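Local coordinates for protein phytase (Citrobacter braakii, PDB 3ZHC) that belongs to branch 2 of the histidine phosphatase superfamily, built around a mixed beta sheet flanked by helices, and forms a two-subunit assembly, at residues 369-374 with 396-401; 403-408 with 417-422. The protein carries 2 engineered substitutions. All coordinates share one frame; numbering follows the deposited sequence. Where two conformers were deposited one is given.

Interaction 1 (369-374 with 396-401)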
# COMPACT_ATOMS: atom_id res chain seq x y z
N VAL B 369 22.64 -8.61 12.99
CA VAL B 369 22.45 -7.40 12.18
C VAL B 369 20.98 -7.02 12.10
O VAL B 369 20.16 -7.83 11.67
CB VAL B 369 22.97 -7.58 10.72
CG1 VAL B 369 22.77 -6.30 9.90
CG2 VAL B 369 24.42 -7.98 10.72
N GLN B 370 20.65 -5.78 12.53
CA GLN B 370 19.29 -5.24 12.40
C GLN B 370 19.29 -4.14 11.35
O GLN B 370 20.22 -3.32 11.32
CB GLN B 370 18.77 -4.67 13.73
CG GLN B 370 17.24 -4.47 13.71
CD GLN B 370 16.69 -4.05 15.02
OE1 GLN B 370 17.12 -3.05 15.59
NE2 GLN B 370 15.70 -4.80 15.53
N VAL B 371 18.25 -4.13 10.51
CA VAL B 371 18.11 -3.17 9.42
C VAL B 371 16.88 -2.30 9.67
O VAL B 371 15.79 -2.83 9.93
CB VAL B 371 17.99 -3.86 8.04
CG1 VAL B 371 18.02 -2.80 6.91
CG2 VAL B 371 19.08 -4.87 7.84
N SER B 372 17.06 -0.98 9.58
CA SER B 372 15.98 -0.02 9.79
C SER B 372 16.00 1.07 8.75
O SER B 372 17.00 1.27 8.07
CB SER B 372 16.13 0.64 11.17
OG SER B 372 16.06 -0.32 12.19
N PHE B 373 14.87 1.77 8.61
CA PHE B 373 14.82 2.97 7.79
C PHE B 373 14.43 4.14 8.70
O PHE B 373 13.33 4.17 9.21
CB PHE B 373 13.87 2.87 6.59
CG PHE B 373 14.19 3.89 5.51
CD1 PHE B 373 13.70 5.18 5.59
CD2 PHE B 373 15.04 3.56 4.44
CE1 PHE B 373 14.02 6.13 4.59
CE2 PHE B 373 15.36 4.50 3.46
CZ PHE B 373 14.86 5.78 3.53
N VAL B 374 15.37 5.08 8.88
CA VAL B 374 15.17 6.29 9.71
C VAL B 374 14.94 7.50 8.78
O VAL B 374 15.71 7.73 7.85
CB VAL B 374 16.35 6.53 10.67
CG1 VAL B 374 16.16 7.81 11.46
CG2 VAL B 374 16.49 5.35 11.61
N VAL B 396 11.19 2.69 10.73
CA VAL B 396 10.49 1.52 10.25
C VAL B 396 11.44 0.33 10.32
O VAL B 396 12.55 0.39 9.76
CB VAL B 396 9.97 1.70 8.79
CG1 VAL B 396 9.44 0.38 8.23
CG2 VAL B 396 8.88 2.77 8.74
N ASP B 397 11.02 -0.73 11.00
CA ASP B 397 11.81 -1.95 11.16
C ASP B 397 11.74 -2.73 9.84
O ASP B 397 10.66 -3.13 9.42
CB ASP B 397 11.27 -2.80 12.33
CG ASP B 397 12.26 -3.87 12.81
OD1 ASP B 397 13.29 -4.19 12.08
OD2 ASP B 397 12.02 -4.41 13.93
N LEU B 398 12.90 -2.91 9.20
CA LEU B 398 12.99 -3.65 7.94
C LEU B 398 13.31 -5.13 8.22
O LEU B 398 14.02 -5.45 9.21
CB LEU B 398 14.03 -3.02 7.01
CG LEU B 398 13.82 -1.53 6.70
CD1 LEU B 398 14.87 -1.06 5.77
CD2 LEU B 398 12.42 -1.24 6.10
N LYS B 399 12.79 -6.00 7.34
CA LYS B 399 12.94 -7.45 7.48
C LYS B 399 13.75 -8.05 6.31
O LYS B 399 13.32 -7.97 5.14
CB LYS B 399 11.56 -8.11 7.55
CG LYS B 399 10.57 -7.48 8.58
CD LYS B 399 11.10 -7.48 10.00
CE LYS B 399 10.10 -6.82 10.97
NZ LYS B 399 10.59 -6.77 12.38
N LEU B 400 14.91 -8.64 6.64
CA LEU B 400 15.75 -9.34 5.68
C LEU B 400 15.32 -10.80 5.79
O LEU B 400 15.93 -11.59 6.52
CB LEU B 400 17.26 -9.18 5.97
CG LEU B 400 17.98 -7.99 5.38
CD1 LEU B 400 19.38 -7.89 5.95
CD2 LEU B 400 18.02 -8.11 3.87
N ILE B 401 14.26 -11.14 5.06
CA ILE B 401 13.62 -12.48 5.11
C ILE B 401 14.53 -13.63 4.60
O ILE B 401 14.50 -14.75 5.14
CB ILE B 401 12.28 -12.49 4.32
CG1 ILE B 401 11.27 -11.52 4.94
CG2 ILE B 401 11.67 -13.89 4.29
CD1 ILE B 401 10.05 -11.33 4.09
O HOH W 1 16.17 -5.85 10.85

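Interaction 2 (403-408 with 417-422)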
# COMPACT_ATOMS: atom_id res chain seq x y z
N CYS B 403 17.62 -14.27 5.00
CA CYS B 403 18.63 -14.75 5.98
C CYS B 403 18.30 -16.14 6.50
O CYS B 403 17.14 -16.45 6.77
CB CYS B 403 18.76 -13.79 7.17
SG CYS B 403 19.67 -12.31 6.85
N GLU B 404 19.33 -16.97 6.64
CA GLU B 404 19.18 -18.35 7.12
C GLU B 404 18.90 -18.37 8.62
O GLU B 404 17.90 -18.94 9.05
CB GLU B 404 20.45 -19.16 6.85
CG GLU B 404 20.80 -19.35 5.39
CD GLU B 404 20.09 -20.52 4.75
OE1 GLU B 404 18.84 -20.62 4.88
OE2 GLU B 404 20.79 -21.34 4.09
N GLU B 405 19.80 -17.75 9.38
CA GLU B 405 19.75 -17.74 10.84
C GLU B 405 19.16 -16.41 11.32
O GLU B 405 19.70 -15.34 11.00
CB GLU B 405 21.17 -17.91 11.42
CG GLU B 405 22.01 -19.10 10.82
CD GLU B 405 23.53 -18.81 10.83
OE1 GLU B 405 24.10 -18.52 11.92
OE2 GLU B 405 24.15 -18.86 9.73
N LYS B 406 18.06 -16.48 12.09
CA LYS B 406 17.39 -15.31 12.67
C LYS B 406 17.30 -15.37 14.22
O LYS B 406 17.28 -16.46 14.80
CB LYS B 406 15.94 -15.14 12.13
CG LYS B 406 15.73 -14.21 10.92
CD LYS B 406 16.01 -14.86 9.57
CE LYS B 406 15.23 -14.14 8.43
NZ LYS B 406 13.72 -14.43 8.45
N ASN B 407 17.24 -14.19 14.84
CA ASN B 407 16.98 -14.02 16.29
C ASN B 407 15.53 -14.21 16.64
O ASN B 407 14.67 -14.32 15.76
CB ASN B 407 17.38 -12.57 16.78
CG ASN B 407 18.77 -12.48 17.30
OD1 ASN B 407 19.30 -11.39 17.42
ND2 ASN B 407 19.36 -13.61 17.63
N SER B 408 15.25 -14.25 17.95
CA SER B 408 13.88 -14.22 18.47
C SER B 408 13.28 -12.83 18.20
O SER B 408 12.07 -12.70 17.98
CB SER B 408 13.83 -14.53 19.97
OG SER B 408 14.61 -13.60 20.72
N PHE B 417 23.87 -12.55 7.24
CA PHE B 417 23.83 -11.24 6.59
C PHE B 417 24.91 -11.17 5.51
O PHE B 417 24.61 -10.82 4.37
CB PHE B 417 24.00 -10.09 7.61
CG PHE B 417 24.01 -8.72 6.97
CD1 PHE B 417 22.81 -8.15 6.52
CD2 PHE B 417 25.20 -8.01 6.81
CE1 PHE B 417 22.80 -6.87 5.91
CE2 PHE B 417 25.20 -6.73 6.21
CZ PHE B 417 23.99 -6.16 5.76
N SER B 418 26.15 -11.50 5.89
CA SER B 418 27.29 -11.48 4.96
C SER B 418 27.10 -12.44 3.77
O SER B 418 27.42 -12.09 2.65
CB SER B 418 28.59 -11.80 5.69
OG SER B 418 29.70 -11.60 4.85
N ARG B 419 26.58 -13.64 4.04
CA ARG B 419 26.35 -14.64 2.97
C ARG B 419 25.24 -14.24 1.99
O ARG B 419 25.30 -14.60 0.82
CB ARG B 419 26.12 -16.06 3.57
CG ARG B 419 27.47 -16.74 3.98
CD ARG B 419 27.31 -18.16 4.64
NE ARG B 419 26.26 -18.97 3.98
CZ ARG B 419 25.00 -19.16 4.45
NH1 ARG B 419 24.57 -18.62 5.61
NH2 ARG B 419 24.16 -19.93 3.74
N LEU B 420 24.24 -13.50 2.47
CA LEU B 420 23.19 -12.93 1.60
C LEU B 420 23.79 -11.90 0.64
O LEU B 420 23.39 -11.83 -0.52
CB LEU B 420 22.10 -12.29 2.44
CG LEU B 420 20.85 -11.77 1.76
CD1 LEU B 420 20.16 -12.85 0.92
CD2 LEU B 420 19.91 -11.25 2.81
N ILE B 421 24.76 -11.11 1.15
CA ILE B 421 25.50 -10.14 0.34
C ILE B 421 26.34 -10.85 -0.73
O ILE B 421 26.43 -10.35 -1.85
CB ILE B 421 26.37 -9.17 1.24
CG1 ILE B 421 25.45 -8.19 1.98
CG2 ILE B 421 27.40 -8.40 0.42
CD1 ILE B 421 26.16 -7.18 2.84
N LYS B 422 26.94 -11.99 -0.40
CA LYS B 422 27.69 -12.79 -1.40
C LYS B 422 26.80 -13.30 -2.53
O LYS B 422 27.21 -13.30 -3.69
CB LYS B 422 28.37 -14.01 -0.76
CG LYS B 422 29.42 -13.75 0.32
CD LYS B 422 30.48 -12.75 -0.10
CE LYS B 422 30.30 -11.42 0.58
NZ LYS B 422 30.75 -11.53 1.99

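Interaction 1 (369-374 with 396-401)
Val371 branches so that its two methyls reach two different leucines of 396-401. Its CB already sits against CB of Leu398. CG1, anti to the backbone N (chi1 -173°), runs on to Leu398 CD1 at 3.8 Å, while CG2, anti to the carbonyl carbon, meets Leu400 CD1 tip to tip at 3.6 Å. Leu398 crosses the valine obliquely, with CG anti to its own carbonyl carbon, and its CD1 also lies 4.1 Å from Phe373 CB; Trp339 and Leu354 close around the same leucine and Trp339 meets the Phe373 ring.

Beneath these side chains two antiparallel strands are paired in the central mixed sheet of the histidine phosphatase fold. Phe373 and Val396 form the hydrogen-bonded pair: Phe373 N donates to Val396 O over 2.9 Å, and Val396 N returns a bond to Phe373 O over 3.0 Å, both nearly straight and in the carbonyl planes. Leu398 N also bonds Val371 O, but from above the carbonyl plane and more bent, at 146°. Next to this bond a water bridges the two backbones, accepting from Val371 N and donating to Leu398 O, each at 2.7 Å. Asp397 points to the face of Ser372, and Lys399 NZ reaches its OD2 in a salt bridge. Gln61 of the second subunit accepts a hydrogen bond from Lys399 N.

Interaction 2 (403-408 with 417-422)
The guanidinium of Arg419 is met at its edge by Glu404: CG lies in the guanidinium plane, 3.8 Å from NH2, and OE2 lies near that plane, 3.7 Å from the same NH2. The carboxylate is turned only 27° from the guanidinium, so the two flat groups are nearly coplanar although the side chains cross at about a right angle. The resulting salt bridge is long, and no hydrogen bond joins the two segments. Glu404 gets there by bending at chi2 (-85°), and Arg419 answers with a bend at chi3 (40°). Glu405 brings a second negative charge to the other terminal nitrogen, its OE2 standing 4.1 Å from Arg419 NH1, beyond salt-bridge range; two carboxylates there would be expected to favour the charged arginine. The three residues are exposed, so solvent probably weakens the attraction, and Glu405 OE1 also makes a weak hydrogen bond to Ser413 OG.

Deeper in, Cys403 SG, one sulfur of the disulfide with Cys412, lies 4.2 Å from Leu420 CD2, an apolar touch. The disulfide ties the loop to strand 412-413, directly ahead of helix 414-424. Glu405 N adds a hydrogen bond to Ser416 OG in the first turn of this helix. Phe417 leaves the helix with its first side-chain bond away from the loop and packs on Ile296 and Leu300 of helix 282-301 and on Val369 of strand 366-375, which the loop also reaches through Asn407 on Trp368.

Overall arrangement
Along the chain the two contacts follow in series: interaction 1 closes at residue 401 and interaction 2 opens at 403. Their centres are 13 Å apart on the same side of the chain's centre, with interaction 1 the more deeply buried. Strand 366-375 connects them, since it pairs with both 394-398 and 412-413, the latter leading straight into helix 414-424. They also touch directly: Phe417 of the helix packs on Leu400, and Lys406 of the loop lies against the backbone of Leu400 and Ile401. The C-terminal part of the chain is thus fastened to the central sheet, and both contacts also reach the second subunit, where Gln58 of that subunit meets Lys399 and Lys406.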